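Local coordinates for protein Cyclo(L-leucyl-L-leucyl) synthase (Staphylococcus haemolyticus, PDB 6EZ3) that catalyses the ATP-independent formation of cyclo(L-leucyl-L-leucyl) from two molecules of leucyl-tRNA, a step towards diketopiperazines, at residues K14-Q18 with Q189-M193; F178-N183 with L212-Q218. The contacts are given in a common frame with arbitrary orientation. Residue numbers count along the deposited sequence, not the author numbering.

Contact 1: residues K14-Q18 with Q189-M193; sequences KQIYQ and QETLM
Residues 14-18 form regular alpha helix within helix 11-19, with the backbone bond Gln18 N to Lys14 O at 2.9 Å. Residues 189-193 approach as loop and, from Thr191, as extended strand. The axes of helix 14-18 and strand 191-193 come within 8.6 Å and cross at -119°, so the helix runs obliquely over the strand. Ile16 CA lies 7.3 Å from Glu190 CA, and Tyr17 CA lies 7.3 Å from Leu192 CA. The extended backbone from Glu190 on alternates its side chains, so that the CB atoms of Glu190 and Leu192 point toward the helix and that of Thr191 away; Thr191 OG1 is hydrogen-bonded to His22. Ile16, with chi1 m and chi2 t, directs its CB toward the strand, and its CG2 meets CD2 of Leu192, also mt, at 3.5 Å. Tyr17, with chi1 t, offers a ring edge, its CD2 3.7 Å from Leu192 CD1; the ring meets Phe8 edge-to-face. The p rotamer of Glu190 brings its OE1 to 3.7 Å from Ile16 O and 4.0 Å from Ile16 CG2, while its OE2 forms a salt bridge with Arg19 at the end of the same helix. This is helix-on-sheet packing in the Rossmann-like core of the cyclodipeptide synthases. With no hydrogen bond between the segments, apolar contact joins helix to strand, and the buried carboxylate is neutralised from the helix end.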
ATOM      1  N   LYS A  14       2.701   7.682 -16.214  1.00 50.16           N
ATOM      2  CA  LYS A  14       3.979   7.944 -16.885  1.00 47.80           C
ATOM      3  C   LYS A  14       4.275   9.438 -16.881  1.00 48.14           C
ATOM      4  O   LYS A  14       5.417   9.830 -16.603  1.00 46.98           O
ATOM      5  CB  LYS A  14       3.964   7.381 -18.311  1.00 49.45           C
ATOM      6  CG  LYS A  14       5.345   7.283 -18.959  1.00 60.03           C
ATOM      7  CD  LYS A  14       5.331   6.437 -20.233  1.00 65.97           C
ATOM      8  CE  LYS A  14       6.721   6.098 -20.729  1.00 73.65           C
ATOM      9  NZ  LYS A  14       6.707   5.022 -21.764  1.00 76.33           N
ATOM     10  N   GLN A  15       3.229  10.267 -17.133  1.00 42.96           N
ATOM     11  CA  GLN A  15       3.325  11.733 -17.098  1.00 42.94           C
ATOM     12  C   GLN A  15       3.742  12.201 -15.694  1.00 46.59           C
ATOM     13  O   GLN A  15       4.663  13.016 -15.587  1.00 48.33           O
ATOM     14  CB  GLN A  15       1.993  12.402 -17.479  1.00 44.31           C
ATOM     15  CG  GLN A  15       1.543  12.210 -18.921  1.00 58.30           C
ATOM     16  CD  GLN A  15       0.115  12.661 -19.163  1.00 73.25           C
ATOM     17  OE1 GLN A  15      -0.582  13.181 -18.270  1.00 64.61           O
ATOM     18  NE2 GLN A  15      -0.356  12.464 -20.390  1.00 59.98           N
ATOM     19  N   ILE A  16       3.084  11.667 -14.633  1.00 40.11           N
ATOM     20  CA  ILE A  16       3.399  12.006 -13.245  1.00 40.95           C
ATOM     21  C   ILE A  16       4.846  11.578 -12.950  1.00 46.20           C
ATOM     22  O   ILE A  16       5.640  12.392 -12.428  1.00 45.72           O
ATOM     23  CB  ILE A  16       2.342  11.425 -12.222  1.00 43.93           C
ATOM     24  CG1 ILE A  16       0.967  12.152 -12.365  1.00 44.59           C
ATOM     25  CG2 ILE A  16       2.832  11.447 -10.762  1.00 41.28           C
ATOM     26  CD1 ILE A  16      -0.234  11.540 -11.554  1.00 46.10           C
ATOM     27  N   TYR A  17       5.189  10.313 -13.336  1.00 41.82           N
ATOM     28  CA  TYR A  17       6.515   9.726 -13.139  1.00 41.19           C
ATOM     29  C   TYR A  17       7.580  10.635 -13.690  1.00 46.84           C
ATOM     30  O   TYR A  17       8.505  10.966 -12.938  1.00 46.62           O
ATOM     31  CB  TYR A  17       6.604   8.337 -13.767  1.00 41.58           C
ATOM     32  CG  TYR A  17       7.942   7.649 -13.602  1.00 42.20           C
ATOM     33  CD1 TYR A  17       8.844   7.587 -14.650  1.00 44.44           C
ATOM     34  CD2 TYR A  17       8.277   7.005 -12.417  1.00 43.09           C
ATOM     35  CE1 TYR A  17      10.066   6.928 -14.516  1.00 46.65           C
ATOM     36  CE2 TYR A  17       9.503   6.352 -12.266  1.00 44.00           C
ATOM     37  CZ  TYR A  17      10.392   6.306 -13.324  1.00 53.06           C
ATOM     38  OH  TYR A  17      11.607   5.661 -13.192  1.00 56.14           O
ATOM     39  N   GLN A  18       7.413  11.086 -14.985  1.00 42.41           N
ATOM     40  CA  GLN A  18       8.308  12.001 -15.691  1.00 41.38           C
ATOM     41  C   GLN A  18       8.693  13.200 -14.814  1.00 45.24           C
ATOM     42  O   GLN A  18       9.888  13.491 -14.706  1.00 47.47           O
ATOM     43  CB  GLN A  18       7.668  12.479 -17.000  1.00 42.55           C
ATOM     44  CG  GLN A  18       8.576  13.401 -17.817  1.00 60.63           C
ATOM     45  CD  GLN A  18       8.032  13.746 -19.174  1.00 81.48           C
ATOM     46  OE1 GLN A  18       6.900  14.227 -19.302  1.00 78.22           O
ATOM     47  NE2 GLN A  18       8.839  13.534 -20.207  1.00 74.05           N
ATOM     48  N   GLN A 189       1.506  17.321  -3.542  1.00 47.29           N
ATOM     49  CA  GLN A 189       0.912  17.993  -4.693  1.00 46.11           C
ATOM     50  C   GLN A 189       0.448  16.892  -5.655  1.00 49.49           C
ATOM     51  O   GLN A 189      -0.725  16.843  -6.012  1.00 49.19           O
ATOM     52  CB  GLN A 189       1.945  18.907  -5.339  1.00 47.75           C
ATOM     53  CG  GLN A 189       1.552  20.375  -5.456  1.00 79.11           C
ATOM     54  CD  GLN A 189       2.409  21.051  -6.515  1.00118.15           C
ATOM     55  OE1 GLN A 189       2.311  20.740  -7.713  1.00116.97           O
ATOM     56  NE2 GLN A 189       3.294  21.964  -6.097  1.00114.85           N
ATOM     57  N   GLU A 190       1.364  15.967  -6.011  1.00 45.88           N
ATOM     58  CA  GLU A 190       1.149  14.766  -6.841  1.00 44.57           C
ATOM     59  C   GLU A 190       2.109  13.706  -6.308  1.00 50.20           C
ATOM     60  O   GLU A 190       3.138  14.066  -5.713  1.00 49.96           O
ATOM     61  CB  GLU A 190       1.355  15.018  -8.337  1.00 45.25           C
ATOM     62  CG  GLU A 190       2.694  15.641  -8.697  1.00 51.01           C
ATOM     63  CD  GLU A 190       3.087  15.556 -10.156  1.00 59.48           C
ATOM     64  OE1 GLU A 190       4.237  15.143 -10.443  1.00 68.57           O
ATOM     65  OE2 GLU A 190       2.227  15.852 -11.012  1.00 35.54           O
ATOM     66  N   THR A 191       1.737  12.407  -6.441  1.00 46.16           N
ATOM     67  CA  THR A 191       2.495  11.272  -5.899  1.00 44.31           C
ATOM     68  C   THR A 191       2.172   9.997  -6.667  1.00 48.67           C
ATOM     69  O   THR A 191       1.158   9.948  -7.359  1.00 48.03           O
ATOM     70  CB  THR A 191       2.204  11.140  -4.382  1.00 41.89           C
ATOM     71  OG1 THR A 191       2.970  10.088  -3.786  1.00 44.22           O
ATOM     72  CG2 THR A 191       0.744  10.982  -4.069  1.00 30.73           C
ATOM     73  N   LEU A 192       3.061   8.980  -6.588  1.00 46.18           N
ATOM     74  CA  LEU A 192       2.860   7.659  -7.212  1.00 45.47           C
ATOM     75  C   LEU A 192       2.960   6.617  -6.111  1.00 48.68           C
ATOM     76  O   LEU A 192       3.886   6.692  -5.301  1.00 51.14           O
ATOM     77  CB  LEU A 192       3.963   7.304  -8.243  1.00 45.30           C
ATOM     78  CG  LEU A 192       4.192   8.162  -9.491  1.00 49.77           C
ATOM     79  CD1 LEU A 192       5.483   7.793 -10.136  1.00 48.95           C
ATOM     80  CD2 LEU A 192       3.069   8.007 -10.500  1.00 53.31           C
ATOM     81  N   MET A 193       2.065   5.628  -6.099  1.00 40.63           N
ATOM     82  CA  MET A 193       2.205   4.508  -5.196  1.00 39.52           C
ATOM     83  C   MET A 193       3.041   3.445  -5.978  1.00 44.87           C
ATOM     84  O   MET A 193       2.591   2.991  -7.042  1.00 45.64           O
ATOM     85  CB  MET A 193       0.841   3.988  -4.825  1.00 42.02           C
ATOM     86  CG  MET A 193       0.894   2.686  -4.116  1.00 46.77           C
ATOM     87  SD  MET A 193       1.431   2.841  -2.406  1.00 52.57           S
ATOM     88  CE  MET A 193       0.081   3.867  -1.719  1.00 48.71           C
TER

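Contact 2: residues F178-N183 with L212-Q218; sequences FFLNAN and LKMNEKQ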
ATOM      1  N   PHE A 178      -4.935   5.375   0.118  1.00 46.23           N
ATOM      2  CA  PHE A 178      -3.577   5.757  -0.342  1.00 44.52           C
ATOM      3  C   PHE A 178      -3.325   5.422  -1.829  1.00 47.38           C
ATOM      4  O   PHE A 178      -2.457   5.994  -2.475  1.00 45.97           O
ATOM      5  CB  PHE A 178      -2.509   5.125   0.544  1.00 45.42           C
ATOM      6  CG  PHE A 178      -2.589   5.633   1.953  1.00 47.20           C
ATOM      7  CD1 PHE A 178      -3.213   4.884   2.946  1.00 50.66           C
ATOM      8  CD2 PHE A 178      -2.119   6.903   2.280  1.00 48.75           C
ATOM      9  CE1 PHE A 178      -3.365   5.399   4.248  1.00 50.17           C
ATOM     10  CE2 PHE A 178      -2.254   7.404   3.583  1.00 50.72           C
ATOM     11  CZ  PHE A 178      -2.856   6.638   4.559  1.00 48.53           C
ATOM     12  N   PHE A 179      -4.116   4.530  -2.367  1.00 44.90           N
ATOM     13  CA  PHE A 179      -3.992   4.110  -3.763  1.00 45.88           C
ATOM     14  C   PHE A 179      -4.787   5.004  -4.720  1.00 54.22           C
ATOM     15  O   PHE A 179      -4.386   5.169  -5.889  1.00 53.20           O
ATOM     16  CB  PHE A 179      -4.440   2.636  -3.908  1.00 45.79           C
ATOM     17  CG  PHE A 179      -3.410   1.656  -3.409  1.00 44.36           C
ATOM     18  CD1 PHE A 179      -2.572   1.009  -4.284  1.00 44.26           C
ATOM     19  CD2 PHE A 179      -3.246   1.425  -2.052  1.00 44.16           C
ATOM     20  CE1 PHE A 179      -1.619   0.118  -3.818  1.00 44.06           C
ATOM     21  CE2 PHE A 179      -2.277   0.547  -1.597  1.00 44.85           C
ATOM     22  CZ  PHE A 179      -1.470  -0.099  -2.482  1.00 41.59           C
ATOM     23  N   LEU A 180      -5.912   5.572  -4.211  1.00 52.18           N
ATOM     24  CA  LEU A 180      -6.814   6.422  -4.974  1.00 52.06           C
ATOM     25  C   LEU A 180      -6.451   7.912  -4.915  1.00 53.91           C
ATOM     26  O   LEU A 180      -6.399   8.562  -5.964  1.00 54.67           O
ATOM     27  CB  LEU A 180      -8.266   6.186  -4.539  1.00 52.77           C
ATOM     28  CG  LEU A 180      -8.842   4.771  -4.694  1.00 57.76           C
ATOM     29  CD1 LEU A 180     -10.179   4.671  -4.030  1.00 58.25           C
ATOM     30  CD2 LEU A 180      -9.020   4.410  -6.135  1.00 61.34           C
ATOM     31  N   ASN A 181      -6.199   8.454  -3.710  1.00 47.63           N
ATOM     32  CA  ASN A 181      -5.792   9.862  -3.545  1.00 47.33           C
ATOM     33  C   ASN A 181      -5.080  10.106  -2.205  1.00 49.83           C
ATOM     34  O   ASN A 181      -5.687  10.581  -1.244  1.00 50.01           O
ATOM     35  CB  ASN A 181      -6.966  10.833  -3.722  1.00 48.79           C
ATOM     36  CG  ASN A 181      -6.568  12.276  -3.852  1.00 65.92           C
ATOM     37  OD1 ASN A 181      -5.446  12.625  -4.228  1.00 66.68           O
ATOM     38  ND2 ASN A 181      -7.502  13.147  -3.577  1.00 55.97           N
ATOM     39  N   ALA A 182      -3.793   9.778  -2.160  1.00 43.95           N
ATOM     40  CA  ALA A 182      -2.955   9.928  -0.995  1.00 42.72           C
ATOM     41  C   ALA A 182      -2.609  11.387  -0.740  1.00 46.80           C
ATOM     42  O   ALA A 182      -2.420  11.761   0.404  1.00 45.89           O
ATOM     43  CB  ALA A 182      -1.689   9.124  -1.181  1.00 43.43           C
ATOM     44  N   ASN A 183      -2.556  12.216  -1.804  1.00 44.53           N
ATOM     45  CA  ASN A 183      -2.194  13.645  -1.778  1.00 43.88           C
ATOM     46  C   ASN A 183      -2.771  14.482  -0.619  1.00 49.74           C
ATOM     47  O   ASN A 183      -1.966  15.107   0.064  1.00 51.51           O
ATOM     48  CB  ASN A 183      -2.518  14.308  -3.100  1.00 38.91           C
ATOM     49  CG  ASN A 183      -1.868  13.629  -4.245  1.00 61.39           C
ATOM     50  OD1 ASN A 183      -0.669  13.763  -4.438  1.00 54.26           O
ATOM     51  ND2 ASN A 183      -2.633  12.829  -4.978  1.00 57.89           N
ATOM     52  N   LEU A 212     -15.811   4.600  -8.020  1.00 67.43           N
ATOM     53  CA  LEU A 212     -14.583   5.130  -7.417  1.00 66.67           C
ATOM     54  C   LEU A 212     -13.612   5.513  -8.527  1.00 70.42           C
ATOM     55  O   LEU A 212     -13.616   4.899  -9.600  1.00 70.54           O
ATOM     56  CB  LEU A 212     -13.919   4.103  -6.497  1.00 66.07           C
ATOM     57  CG  LEU A 212     -14.700   3.662  -5.278  1.00 69.90           C
ATOM     58  CD1 LEU A 212     -14.306   2.272  -4.889  1.00 70.14           C
ATOM     59  CD2 LEU A 212     -14.466   4.593  -4.125  1.00 71.23           C
ATOM     60  N   LYS A 213     -12.787   6.536  -8.276  1.00 66.10           N
ATOM     61  CA  LYS A 213     -11.818   7.008  -9.258  1.00 64.93           C
ATOM     62  C   LYS A 213     -10.462   7.309  -8.641  1.00 66.52           C
ATOM     63  O   LYS A 213     -10.379   7.887  -7.560  1.00 66.91           O
ATOM     64  CB  LYS A 213     -12.359   8.236 -10.013  1.00 67.46           C
ATOM     65  CG  LYS A 213     -13.393   7.891 -11.100  1.00 92.27           C
ATOM     66  CD  LYS A 213     -13.912   9.146 -11.813  1.00109.43           C
ATOM     67  CE  LYS A 213     -15.162   8.923 -12.635  1.00119.24           C
ATOM     68  NZ  LYS A 213     -15.847  10.210 -12.946  1.00121.01           N
ATOM     69  N   MET A 214      -9.387   6.913  -9.327  1.00 60.49           N
ATOM     70  CA  MET A 214      -8.052   7.253  -8.868  1.00 58.32           C
ATOM     71  C   MET A 214      -7.789   8.706  -9.346  1.00 61.16           C
ATOM     72  O   MET A 214      -7.860   8.994 -10.546  1.00 60.83           O
ATOM     73  CB  MET A 214      -7.015   6.291  -9.438  1.00 59.74           C
ATOM     74  CG  MET A 214      -5.640   6.569  -8.917  1.00 62.67           C
ATOM     75  SD  MET A 214      -4.375   5.795  -9.920  1.00 65.98           S
ATOM     76  CE  MET A 214      -4.416   4.251  -9.262  1.00 63.13           C
ATOM     77  N   ASN A 215      -7.512   9.608  -8.396  1.00 55.94           N
ATOM     78  CA  ASN A 215      -7.266  11.019  -8.649  1.00 55.05           C
ATOM     79  C   ASN A 215      -6.240  11.290  -9.736  1.00 57.20           C
ATOM     80  O   ASN A 215      -5.257  10.574  -9.828  1.00 56.26           O
ATOM     81  CB  ASN A 215      -6.880  11.735  -7.361  1.00 55.45           C
ATOM     82  CG  ASN A 215      -6.912  13.230  -7.487  1.00 73.10           C
ATOM     83  OD1 ASN A 215      -5.908  13.862  -7.792  1.00 70.22           O
ATOM     84  ND2 ASN A 215      -8.077  13.818  -7.313  1.00 67.18           N
ATOM     85  N   GLU A 216      -6.484  12.348 -10.545  1.00 53.62           N
ATOM     86  CA  GLU A 216      -5.654  12.843 -11.656  1.00 52.41           C
ATOM     87  C   GLU A 216      -4.221  13.119 -11.244  1.00 52.70           C
ATOM     88  O   GLU A 216      -3.328  13.008 -12.087  1.00 52.45           O
ATOM     89  CB  GLU A 216      -6.267  14.102 -12.321  1.00 54.44           C
ATOM     90  CG  GLU A 216      -6.588  15.261 -11.364  1.00 77.22           C
ATOM     91  CD  GLU A 216      -6.940  16.612 -11.976  1.00116.29           C
ATOM     92  OE1 GLU A 216      -6.014  17.422 -12.217  1.00109.43           O
ATOM     93  OE2 GLU A 216      -8.151  16.887 -12.150  1.00121.27           O
ATOM     94  N   LYS A 217      -4.003  13.486  -9.951  1.00 46.62           N
ATOM     95  CA  LYS A 217      -2.697  13.785  -9.339  1.00 45.07           C
ATOM     96  C   LYS A 217      -2.129  12.543  -8.574  1.00 44.76           C
ATOM     97  O   LYS A 217      -1.244  12.661  -7.719  1.00 42.42           O
ATOM     98  CB  LYS A 217      -2.831  15.025  -8.423  1.00 47.35           C
ATOM     99  CG  LYS A 217      -2.266  16.296  -9.014  1.00 66.42           C
ATOM    100  CD  LYS A 217      -3.167  16.951 -10.068  1.00 81.27           C
ATOM    101  CE  LYS A 217      -2.480  18.053 -10.857  1.00 87.69           C
ATOM    102  NZ  LYS A 217      -2.269  19.265 -10.018  1.00 94.36           N
ATOM    103  N   GLN A 218      -2.619  11.352  -8.950  1.00 40.29           N
ATOM    104  CA  GLN A 218      -2.265  10.087  -8.321  1.00 40.29           C
ATOM    105  C   GLN A 218      -2.027   8.975  -9.347  1.00 42.40           C
ATOM    106  O   GLN A 218      -2.853   8.766 -10.229  1.00 39.81           O
ATOM    107  CB  GLN A 218      -3.369   9.686  -7.311  1.00 41.72           C
ATOM    108  CG  GLN A 218      -3.128   8.379  -6.568  1.00 45.17           C
ATOM    109  CD  GLN A 218      -2.340   8.502  -5.299  1.00 50.14           C
ATOM    110  OE1 GLN A 218      -2.392   9.502  -4.586  1.00 58.42           O
ATOM    111  NE2 GLN A 218      -1.711   7.427  -4.915  1.00 32.43           N
TER
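Leu180, Gln218 and Asn183 have the largest areas buried where the end of helix 177-181 meets the loop that leads into strand 218-225. Leu180 engages through both backbone and side chain: its O accepts a 2.9 Å hydrogen bond from Asn215 N and a CA-H...O contact from Met214 CA at 3.6 Å, and the CA atoms of Leu180 and Met214 are 4.2 Å apart. Its side chain packs loosely, with CD1 4.3 Å from Leu212 CD2 and CD2 4.3 Å from Met214 CB, and Ile125 of helix 116-131 borders the same apolar patch. Gln218 reaches toward the helix end, where its OE1 accepts from Ala182 N at 2.8 Å and its NE2 lies 2.9 Å from Phe178 O. Asn183 ND2 donates both to Lys217 O, at 3.1 Å, and to Asn181 OD1, at 2.9 Å, while its OD1 is hydrogen-bonded to Thr188. The loop is itself ordered by a type I beta turn from Asn215 to Gln218, with an Asx turn in which Asn215 OD1 accepts from Lys217 N at 2.9 Å. Phe179, on the same helix, sits beside Glu175, which by analogy with relatives may have a critical role in catalysis, so the contact borders the presumed active site. The joint thus combines amide side chains bound to main-chain groups with an apolar flank at Leu180.

From the N terminus, after strand 4-8, helix 11-19 supplies the first segment of contact 1, and its partner arrives only at residues 189-193, closing a loop that spans most of the chain. Within that span residues 178-183 appear, but their partner, 212-218, follows strand 191-195, so the two contacts cross rather than nest. Contact 2 closes a much shorter loop, with strand 191-195 and helix 200-206 inside it. The contacts meet directly: Thr191 N lies 3.3 Å from Lys217 O, a probable hydrogen bond, and Met193 CE is 3.4 Å from Phe178 O. Strand 191-195, beside strand 218-225 in the sheet, thus connects helix 11-19 with the end of helix 177-181.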